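Local coordinates for agarase (Pseudoalteromonas fuliginea, PDB 6XJ9), which is an agarase of glycoside hydrolase family 50 and so probably hydrolyses beta-1,4 glycosidic linkages in agarose, at residues P273-T278 against R282-N287; R424-G429 against Q445-F450; M625-V630 against S658-P663. All coordinates share one frame; numbering follows the deposited sequence.

Contact 1. Residues P273-T278 against R282-N287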
loop_
_atom_site.group_PDB
_atom_site.type_symbol
_atom_site.label_atom_id
_atom_site.label_comp_id
_atom_site.label_asym_id
_atom_site.label_seq_id
_atom_site.Cartn_x
_atom_site.Cartn_y
_atom_site.Cartn_z
ATOM N N PRO A 273 6.674 -7.647 -32.543
ATOM C CA PRO A 273 6.532 -7.954 -33.967
ATOM C C PRO A 273 5.410 -7.165 -34.634
ATOM O O PRO A 273 4.457 -6.736 -33.982
ATOM C CB PRO A 273 6.178 -9.448 -33.980
ATOM C CG PRO A 273 5.580 -9.709 -32.610
ATOM C CD PRO A 273 6.341 -8.791 -31.679
ATOM N N LYS A 274 5.546 -6.966 -35.946
ATOM C CA LYS A 274 4.508 -6.311 -36.723
ATOM C C LYS A 274 3.924 -7.334 -37.689
ATOM O O LYS A 274 4.641 -7.892 -38.517
ATOM C CB LYS A 274 5.080 -5.108 -37.476
ATOM C CG LYS A 274 4.042 -4.170 -38.075
ATOM C CD LYS A 274 4.023 -2.826 -37.389
ATOM C CE LYS A 274 3.161 -1.804 -38.097
ATOM N NZ LYS A 274 3.451 -1.743 -39.549
ATOM N N LEU A 275 2.621 -7.582 -37.541
ATOM C CA LEU A 275 1.883 -8.586 -38.291
ATOM C C LEU A 275 1.023 -7.856 -39.319
ATOM O O LEU A 275 1.032 -6.633 -39.357
ATOM C CB LEU A 275 0.982 -9.340 -37.302
ATOM C CG LEU A 275 1.624 -10.453 -36.476
ATOM C CD1 LEU A 275 2.859 -9.972 -35.742
ATOM C CD2 LEU A 275 0.621 -11.045 -35.495
ATOM N N GLU A 276 0.265 -8.614 -40.122
ATOM C CA GLU A 276 -0.641 -8.049 -41.110
ATOM C C GLU A 276 -1.591 -7.071 -40.422
ATOM O O GLU A 276 -2.224 -7.422 -39.424
ATOM C CB GLU A 276 -1.412 -9.170 -41.816
ATOM C CG GLU A 276 -2.547 -8.666 -42.694
ATOM C CD GLU A 276 -3.338 -9.719 -43.452
ATOM O OE1 GLU A 276 -3.754 -9.428 -44.582
ATOM O OE2 GLU A 276 -3.541 -10.825 -42.918
ATOM N N ALA A 277 -1.663 -5.842 -40.953
ATOM C CA ALA A 277 -2.605 -4.843 -40.472
ATOM C C ALA A 277 -3.897 -4.927 -41.281
ATOM O O ALA A 277 -3.928 -4.558 -42.452
ATOM C CB ALA A 277 -1.991 -3.466 -40.549
ATOM N N THR A 278 -4.966 -5.415 -40.650
ATOM C CA THR A 278 -6.221 -5.581 -41.365
ATOM C C THR A 278 -7.102 -4.351 -41.162
ATOM O O THR A 278 -8.133 -4.225 -41.806
ATOM C CB THR A 278 -6.963 -6.843 -40.919
ATOM O OG1 THR A 278 -7.378 -6.600 -39.575
ATOM C CG2 THR A 278 -6.114 -8.094 -41.014
ATOM N N ARG A 282 -8.017 -8.367 -34.128
ATOM C CA ARG A 282 -8.191 -9.760 -34.526
ATOM C C ARG A 282 -7.338 -10.657 -33.631
ATOM O O ARG A 282 -6.677 -10.165 -32.718
ATOM C CB ARG A 282 -7.834 -9.901 -36.009
ATOM C CG ARG A 282 -6.387 -9.547 -36.305
ATOM C CD ARG A 282 -6.052 -9.561 -37.786
ATOM N NE ARG A 282 -4.629 -9.311 -37.989
ATOM C CZ ARG A 282 -3.686 -10.253 -38.015
ATOM N NH1 ARG A 282 -4.011 -11.524 -37.882
ATOM N NH2 ARG A 282 -2.425 -9.917 -38.214
ATOM N N THR A 283 -7.329 -11.972 -33.895
ATOM C CA THR A 283 -6.530 -12.867 -33.064
ATOM C C THR A 283 -5.322 -13.397 -33.843
ATOM O O THR A 283 -5.336 -13.436 -35.073
ATOM C CB THR A 283 -7.348 -14.047 -32.523
ATOM O OG1 THR A 283 -7.690 -14.879 -33.632
ATOM C CG2 THR A 283 -8.609 -13.641 -31.792
ATOM N N ALA A 284 -4.264 -13.767 -33.107
ATOM C CA ALA A 284 -3.139 -14.510 -33.666
ATOM C C ALA A 284 -2.333 -15.153 -32.545
ATOM O O ALA A 284 -2.482 -14.794 -31.385
ATOM C CB ALA A 284 -2.248 -13.634 -34.522
ATOM N N LYS A 285 -1.439 -16.067 -32.930
ATOM C CA LYS A 285 -0.498 -16.662 -32.003
ATOM C C LYS A 285 0.884 -16.060 -32.238
ATOM O O LYS A 285 1.261 -15.769 -33.365
ATOM C CB LYS A 285 -0.428 -18.167 -32.242
ATOM C CG LYS A 285 -1.646 -18.955 -31.792
ATOM C CD LYS A 285 -1.523 -20.397 -32.239
ATOM C CE LYS A 285 -2.501 -21.335 -31.573
ATOM N NZ LYS A 285 -2.304 -22.716 -32.071
ATOM N N TYR A 286 1.632 -15.886 -31.148
ATOM C CA TYR A 286 3.030 -15.516 -31.216
ATOM C C TYR A 286 3.751 -16.242 -30.087
ATOM O O TYR A 286 3.279 -16.247 -28.950
ATOM C CB TYR A 286 3.188 -13.998 -31.116
ATOM C CG TYR A 286 4.619 -13.520 -31.165
ATOM C CD1 TYR A 286 5.347 -13.548 -32.347
ATOM C CD2 TYR A 286 5.254 -13.058 -30.023
ATOM C CE1 TYR A 286 6.668 -13.125 -32.391
ATOM C CE2 TYR A 286 6.563 -12.615 -30.053
ATOM C CZ TYR A 286 7.276 -12.655 -31.240
ATOM O OH TYR A 286 8.573 -12.223 -31.259
ATOM N N ASN A 287 4.857 -16.911 -30.421
ATOM C CA ASN A 287 5.695 -17.501 -29.392
ATOM C C ASN A 287 4.905 -18.563 -28.630
ATOM O O ASN A 287 5.044 -18.670 -27.418
ATOM C CB ASN A 287 6.124 -16.414 -28.400
ATOM C CG ASN A 287 7.557 -16.529 -27.935
ATOM O OD1 ASN A 287 7.915 -17.478 -27.241
ATOM N ND2 ASN A 287 8.373 -15.548 -28.288
HETATM O O HOH W 1 -5.031 -6.164 -37.824
#

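Contact 2. Residues R424-G429 against Q445-F450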
loop_
_atom_site.group_PDB
_atom_site.type_symbol
_atom_site.label_atom_id
_atom_site.label_comp_id
_atom_site.label_asym_id
_atom_site.label_seq_id
_atom_site.Cartn_x
_atom_site.Cartn_y
_atom_site.Cartn_z
ATOM N N ARG A 424 -7.290 8.799 -17.899
ATOM C CA ARG A 424 -6.966 7.891 -16.806
ATOM C C ARG A 424 -6.555 6.532 -17.362
ATOM O O ARG A 424 -5.545 5.974 -16.939
ATOM C CB ARG A 424 -8.142 7.715 -15.838
ATOM C CG ARG A 424 -8.259 8.816 -14.795
ATOM C CD ARG A 424 -9.649 8.871 -14.180
ATOM N NE ARG A 424 -9.697 9.689 -12.971
ATOM C CZ ARG A 424 -10.791 9.847 -12.228
ATOM N NH1 ARG A 424 -11.916 9.246 -12.575
ATOM N NH2 ARG A 424 -10.753 10.601 -11.144
ATOM N N MET A 425 -7.344 6.005 -18.307
ATOM C CA MET A 425 -7.023 4.714 -18.893
ATOM C C MET A 425 -5.653 4.760 -19.571
ATOM O O MET A 425 -4.863 3.828 -19.431
ATOM C CB MET A 425 -8.101 4.250 -19.880
ATOM C CG MET A 425 -9.475 4.113 -19.247
ATOM S SD MET A 425 -9.413 3.160 -17.707
ATOM C CE MET A 425 -10.861 3.807 -16.872
ATOM N N ILE A 426 -5.357 5.862 -20.277
ATOM C CA ILE A 426 -4.047 6.013 -20.893
ATOM C C ILE A 426 -2.989 5.973 -19.794
ATOM O O ILE A 426 -2.015 5.230 -19.901
ATOM C CB ILE A 426 -3.923 7.335 -21.699
ATOM C CG1 ILE A 426 -4.912 7.470 -22.864
ATOM C CG2 ILE A 426 -2.478 7.571 -22.127
ATOM C CD1 ILE A 426 -4.868 6.352 -23.876
ATOM N N THR A 427 -3.182 6.792 -18.751
ATOM C CA THR A 427 -2.151 7.010 -17.745
ATOM C C THR A 427 -1.914 5.718 -16.962
ATOM O O THR A 427 -0.782 5.396 -16.599
ATOM C CB THR A 427 -2.544 8.144 -16.790
ATOM O OG1 THR A 427 -2.974 9.270 -17.552
ATOM C CG2 THR A 427 -1.421 8.564 -15.866
ATOM N N TRP A 428 -3.005 4.985 -16.707
ATOM C CA TRP A 428 -2.930 3.774 -15.909
ATOM C C TRP A 428 -2.429 2.609 -16.757
ATOM O O TRP A 428 -2.149 1.540 -16.216
ATOM C CB TRP A 428 -4.282 3.457 -15.255
ATOM C CG TRP A 428 -4.790 4.559 -14.376
ATOM C CD1 TRP A 428 -4.069 5.592 -13.844
ATOM C CD2 TRP A 428 -6.136 4.729 -13.904
ATOM N NE1 TRP A 428 -4.883 6.415 -13.117
ATOM C CE2 TRP A 428 -6.154 5.907 -13.125
ATOM C CE3 TRP A 428 -7.329 4.012 -14.071
ATOM C CZ2 TRP A 428 -7.310 6.360 -12.488
ATOM C CZ3 TRP A 428 -8.471 4.466 -13.453
ATOM C CH2 TRP A 428 -8.460 5.625 -12.676
ATOM N N GLY A 429 -2.332 2.828 -18.079
ATOM C CA GLY A 429 -1.766 1.840 -18.984
ATOM C C GLY A 429 -2.790 0.838 -19.531
ATOM O O GLY A 429 -2.426 -0.107 -20.227
ATOM N N GLN A 445 -11.340 8.252 -30.298
ATOM C CA GLN A 445 -10.264 7.775 -31.150
ATOM C C GLN A 445 -8.966 7.784 -30.351
ATOM O O GLN A 445 -7.918 8.140 -30.885
ATOM C CB GLN A 445 -10.184 8.614 -32.432
ATOM C CG GLN A 445 -11.282 8.298 -33.445
ATOM C CD GLN A 445 -11.219 9.162 -34.685
ATOM O OE1 GLN A 445 -10.259 9.134 -35.445
ATOM N NE2 GLN A 445 -12.258 9.946 -34.903
ATOM N N LYS A 446 -9.045 7.344 -29.086
ATOM C CA LYS A 446 -7.924 7.405 -28.157
ATOM C C LYS A 446 -7.760 6.091 -27.388
ATOM O O LYS A 446 -6.632 5.695 -27.112
ATOM C CB LYS A 446 -8.122 8.534 -27.140
ATOM C CG LYS A 446 -7.623 9.909 -27.565
ATOM C CD LYS A 446 -8.287 11.046 -26.808
ATOM C CE LYS A 446 -8.196 10.928 -25.299
ATOM N NZ LYS A 446 -7.019 11.645 -24.752
ATOM N N VAL A 447 -8.875 5.453 -26.993
ATOM C CA VAL A 447 -8.798 4.200 -26.253
ATOM C C VAL A 447 -9.772 3.206 -26.879
ATOM O O VAL A 447 -10.966 3.497 -26.958
ATOM C CB VAL A 447 -9.107 4.383 -24.750
ATOM C CG1 VAL A 447 -8.959 3.078 -23.977
ATOM C CG2 VAL A 447 -8.259 5.474 -24.106
ATOM N N PRO A 448 -9.297 2.006 -27.300
ATOM C CA PRO A 448 -10.171 0.967 -27.851
ATOM C C PRO A 448 -11.175 0.529 -26.783
ATOM O O PRO A 448 -10.936 0.726 -25.589
ATOM C CB PRO A 448 -9.220 -0.203 -28.172
ATOM C CG PRO A 448 -7.849 0.434 -28.235
ATOM C CD PRO A 448 -7.888 1.576 -27.244
ATOM N N TYR A 449 -12.294 -0.049 -27.232
ATOM C CA TYR A 449 -13.408 -0.332 -26.343
ATOM C C TYR A 449 -14.092 -1.624 -26.778
ATOM O O TYR A 449 -13.970 -2.043 -27.921
ATOM C CB TYR A 449 -14.379 0.849 -26.291
ATOM C CG TYR A 449 -15.111 1.118 -27.584
ATOM C CD1 TYR A 449 -14.579 1.983 -28.531
ATOM C CD2 TYR A 449 -16.322 0.504 -27.874
ATOM C CE1 TYR A 449 -15.243 2.235 -29.723
ATOM C CE2 TYR A 449 -16.991 0.739 -29.071
ATOM C CZ TYR A 449 -16.447 1.612 -29.997
ATOM O OH TYR A 449 -17.096 1.872 -31.179
ATOM N N PHE A 450 -14.770 -2.267 -25.824
ATOM C CA PHE A 450 -15.556 -3.464 -26.073
ATOM C C PHE A 450 -17.018 -3.035 -26.119
ATOM O O PHE A 450 -17.421 -2.208 -25.307
ATOM C CB PHE A 450 -15.260 -4.489 -24.973
ATOM C CG PHE A 450 -13.902 -5.138 -25.113
ATOM C CD1 PHE A 450 -12.733 -4.426 -24.860
ATOM C CD2 PHE A 450 -13.784 -6.441 -25.575
ATOM C CE1 PHE A 450 -11.485 -5.015 -25.027
ATOM C CE2 PHE A 450 -12.536 -7.029 -25.737
ATOM C CZ PHE A 450 -11.395 -6.316 -25.456
#

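Contact 3. Residues M625-V630 against S658-P663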
loop_
_atom_site.group_PDB
_atom_site.type_symbol
_atom_site.label_atom_id
_atom_site.label_comp_id
_atom_site.label_asym_id
_atom_site.label_seq_id
_atom_site.Cartn_x
_atom_site.Cartn_y
_atom_site.Cartn_z
ATOM N N MET A 625 -20.324 -23.186 -16.537
ATOM C CA MET A 625 -19.843 -23.290 -17.905
ATOM C C MET A 625 -19.810 -24.761 -18.337
ATOM O O MET A 625 -18.747 -25.366 -18.386
ATOM C CB MET A 625 -18.444 -22.670 -18.027
ATOM C CG MET A 625 -17.459 -23.070 -16.935
ATOM S SD MET A 625 -15.849 -22.263 -17.239
ATOM C CE MET A 625 -14.811 -22.945 -15.946
ATOM N N PRO A 626 -20.962 -25.391 -18.676
ATOM C CA PRO A 626 -20.949 -26.782 -19.137
ATOM C C PRO A 626 -19.979 -26.909 -20.310
ATOM O O PRO A 626 -19.967 -26.054 -21.204
ATOM C CB PRO A 626 -22.378 -27.023 -19.637
ATOM C CG PRO A 626 -23.220 -25.997 -18.888
ATOM C CD PRO A 626 -22.309 -24.794 -18.697
ATOM N N ILE A 627 -19.165 -27.974 -20.298
ATOM C CA ILE A 627 -18.206 -28.233 -21.370
ATOM C C ILE A 627 -18.907 -28.274 -22.732
ATOM O O ILE A 627 -18.330 -27.845 -23.722
ATOM C CB ILE A 627 -17.339 -29.490 -21.112
ATOM C CG1 ILE A 627 -16.109 -29.549 -22.031
ATOM C CG2 ILE A 627 -18.163 -30.769 -21.228
ATOM C CD1 ILE A 627 -15.057 -28.478 -21.750
ATOM N N GLU A 628 -20.155 -28.758 -22.788
ATOM C CA GLU A 628 -20.859 -28.890 -24.058
ATOM C C GLU A 628 -21.106 -27.515 -24.675
ATOM O O GLU A 628 -21.099 -27.345 -25.898
ATOM C CB GLU A 628 -22.198 -29.603 -23.864
ATOM C CG GLU A 628 -22.057 -31.081 -23.539
ATOM C CD GLU A 628 -22.026 -31.451 -22.066
ATOM O OE1 GLU A 628 -21.801 -30.555 -21.223
ATOM O OE2 GLU A 628 -22.238 -32.653 -21.761
ATOM N N VAL A 629 -21.347 -26.539 -23.800
ATOM C CA VAL A 629 -21.698 -25.192 -24.211
ATOM C C VAL A 629 -20.416 -24.488 -24.645
ATOM O O VAL A 629 -20.409 -23.787 -25.659
ATOM C CB VAL A 629 -22.445 -24.455 -23.078
ATOM C CG1 VAL A 629 -22.741 -23.002 -23.432
ATOM C CG2 VAL A 629 -23.730 -25.187 -22.699
ATOM N N VAL A 630 -19.323 -24.712 -23.900
ATOM C CA VAL A 630 -18.048 -24.102 -24.248
ATOM C C VAL A 630 -17.591 -24.636 -25.610
ATOM O O VAL A 630 -17.124 -23.882 -26.466
ATOM C CB VAL A 630 -16.954 -24.339 -23.188
ATOM C CG1 VAL A 630 -15.628 -23.742 -23.648
ATOM C CG2 VAL A 630 -17.323 -23.786 -21.831
ATOM N N SER A 658 -7.306 -26.334 -23.719
ATOM C CA SER A 658 -6.445 -27.004 -24.677
ATOM C C SER A 658 -7.263 -27.872 -25.639
ATOM O O SER A 658 -6.783 -28.255 -26.694
ATOM C CB SER A 658 -5.382 -27.790 -23.951
ATOM O OG SER A 658 -5.977 -28.796 -23.143
ATOM N N GLN A 659 -8.525 -28.141 -25.300
ATOM C CA GLN A 659 -9.443 -28.884 -26.155
ATOM C C GLN A 659 -9.735 -28.117 -27.450
ATOM O O GLN A 659 -9.986 -28.744 -28.477
ATOM C CB GLN A 659 -10.738 -29.146 -25.384
ATOM C CG GLN A 659 -11.569 -30.323 -25.886
ATOM C CD GLN A 659 -12.714 -30.614 -24.942
ATOM O OE1 GLN A 659 -12.593 -30.504 -23.721
ATOM N NE2 GLN A 659 -13.851 -30.979 -25.503
ATOM N N PHE A 660 -9.702 -26.774 -27.410
ATOM C CA PHE A 660 -10.246 -25.975 -28.503
ATOM C C PHE A 660 -9.190 -25.137 -29.210
ATOM O O PHE A 660 -9.429 -24.683 -30.320
ATOM C CB PHE A 660 -11.320 -25.012 -27.991
ATOM C CG PHE A 660 -12.288 -25.692 -27.067
ATOM C CD1 PHE A 660 -13.096 -26.725 -27.530
ATOM C CD2 PHE A 660 -12.329 -25.356 -25.726
ATOM C CE1 PHE A 660 -13.961 -27.385 -26.672
ATOM C CE2 PHE A 660 -13.204 -26.012 -24.870
ATOM C CZ PHE A 660 -14.019 -27.019 -25.346
ATOM N N ASP A 661 -8.067 -24.878 -28.531
ATOM C CA ASP A 661 -7.035 -23.977 -29.020
ATOM C C ASP A 661 -7.666 -22.680 -29.533
ATOM O O ASP A 661 -7.352 -22.202 -30.623
ATOM C CB ASP A 661 -6.128 -24.678 -30.041
ATOM C CG ASP A 661 -4.807 -23.967 -30.290
ATOM O OD1 ASP A 661 -4.308 -23.245 -29.375
ATOM O OD2 ASP A 661 -4.292 -24.117 -31.405
ATOM N N LYS A 662 -8.557 -22.102 -28.723
ATOM C CA LYS A 662 -9.088 -20.775 -28.992
ATOM C C LYS A 662 -8.505 -19.808 -27.963
ATOM O O LYS A 662 -8.216 -20.228 -26.846
ATOM C CB LYS A 662 -10.615 -20.806 -28.857
ATOM C CG LYS A 662 -11.356 -21.380 -30.056
ATOM C CD LYS A 662 -11.569 -20.321 -31.105
ATOM C CE LYS A 662 -11.884 -20.890 -32.468
ATOM N NZ LYS A 662 -12.580 -19.872 -33.285
ATOM N N PRO A 663 -8.370 -18.490 -28.258
ATOM C CA PRO A 663 -8.034 -17.511 -27.216
ATOM C C PRO A 663 -9.275 -17.277 -26.344
ATOM O O PRO A 663 -10.411 -17.487 -26.790
ATOM C CB PRO A 663 -7.655 -16.239 -27.997
ATOM C CG PRO A 663 -8.413 -16.369 -29.323
ATOM C CD PRO A 663 -8.571 -17.859 -29.575
#

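Contact 1. Residues P273-T278 against R282-N287
The polar part of this contact is a grip by R282 on the backbone carbonyl of E276. R282 NH2 donates to E276 O over 2.8 Å. The donor lies in the carbonyl plane, on a lone pair, with a C=O...N angle of 130°. The acceptor is tilted about 20° out of the guanidinium plane. R282 NE adds a weak second bond to the same oxygen. The R282 side chain can reach this far because it is extended from CG to NE. The carboxylate of E276 is not the partner here, since E276 OE2 stays 4.9 Å from R282 NH2.

A water joins the same two segments. It accepts from T278 N and from R282 NE, the latter at 3.2 Å, and sits at the edge of the guanidinium in its plane. R282 NE thus has two acceptors, one of them weakly bonded. T278 CG2 lies obliquely against the CD-NE part of R282, 3.5 Å from CD.

The apolar contacts run along the same side of strand 282-286. P273 CG lies over one face of the Y286 ring, toward its rim, in a CH-pi contact. It is 3.7 Å from the Y286 ring centroid. The approach is 15° off the ring normal. L275 CD2 meets A284 CB at 4.0 Å.

The loop runs roughly antiparallel to the strand, too far away to pair, so strand side chains and a water reach its backbone. Strand 282-286 is an outermost strand of its sheet and forms a hairpin with strand 289-293. V293 of that strand touches L275, R282 and A284, while L299 of strand 299-305 lies against P273, L275 and Y286. The loop therefore crosses the sheet's edge region, with L275 backbone-bonded to G297, consistent with a hairpin extension of a (beta/alpha)8 barrel.

Contact 2. Residues R424-G429 against Q445-F450
I426 and V447 meet methyl to methyl, with I426 CD1 3.5 Å from V447 CG2. Their side chains slide past each other in opposite directions. The torsions of I426 explain the reach. CG1 lies beside the backbone N and anti to the carbonyl carbon (chi1 -61°), and a second turn at chi2 then swings CD1 across to the loop. There CD1 also lies 3.7 Å from K446 O.

V447 uses both of its methyls. CG1 is anti to the backbone N (chi1 -177°), and this splits the branches between two neighbours on the helix. CG2 takes I426, while CG1 faces M425 CB at the longer distance of 4.3 Å. Beyond CB the M425 chain bends away from V447, and its side chain reaches I305 of strand 299-305 instead.

K446 belongs to the edge of the contact. Its NZ forms a salt bridge with D423 and a hydrogen bond with S257 O, so its charge is held beside the helix. N444 OD1 accepts from the backbone N of both K446 and V447. The bond to K446 makes an Asx turn, consistent with holding V447 in place.

The arrangement is consistent with a helix packing on the loop into a strand of a (beta/alpha)8 barrel. It is buried and mostly apolar. With no hydrogen bond between the segments, it rests on van der Waals contact.

Contact 3. Residues M625-V630 against S658-P663
V630 CG1 packs against F660 CE2 at 3.5 Å, the closest approach in this contact. The two side chains cross at about a right angle, and the methyl comes to the ring obliquely. V630 is buried. Its CG1 stands anti to the backbone N (chi1 177°), which directs it at the phenylalanine. I627 completes the apolar patch. Its CD1 lies at the edge of the F660 ring, near the ring plane, 4.0 Å from CZ. The F660 ring also has Q659 CB over the centre of one face, so its own neighbour in the chain covers it there.

The outer part is looser. Q659 is exposed, and its extended side chain brings OE1 to 3.7 Å from I627 CD1. This is a plain van der Waals touch, and no hydrogen bond crosses between the segments. I627 is itself only partly buried, so the contact grades from the buried V630 to the exposed Q659.

P626 is the N-cap of helix 627-634. Its carbonyl oxygen accepts from V629 N and V630 N, which ties down the first turn that carries I627 and V630. The inner face of this turn is backed by F620 of strand 620-621 and F642 of strand 640-643. On the other segment, the loop follows helix 651-654 and leads into strand 664-666, next to 640-643, consistent with a helix-loop pair beside (beta/alpha)8 barrel strands.

Overall arrangement
Contact 2 is buried, contact 3 is partly buried, and contact 1 lies at the surface. Chemistry follows place. Contact 1 uses hydrogen bonds, a water and a CH-pi contact, whereas contacts 2 and 3 are mostly apolar, with no hydrogen bond across the interface. Contact 1 lies on the antiparallel hairpin beside strand 299-305. Contact 3 lies against strands 620-621 and 640-643 of the same sheet. The two touch: K285 NZ forms a salt bridge with D661 OD2, and T283 packs on P663. Contact 2 touches neither, but shares strand 299-305 with contact 1. It joins helix 413-428 to the approach to strand 449-453, consistent with another strand of the same (beta/alpha)8 barrel.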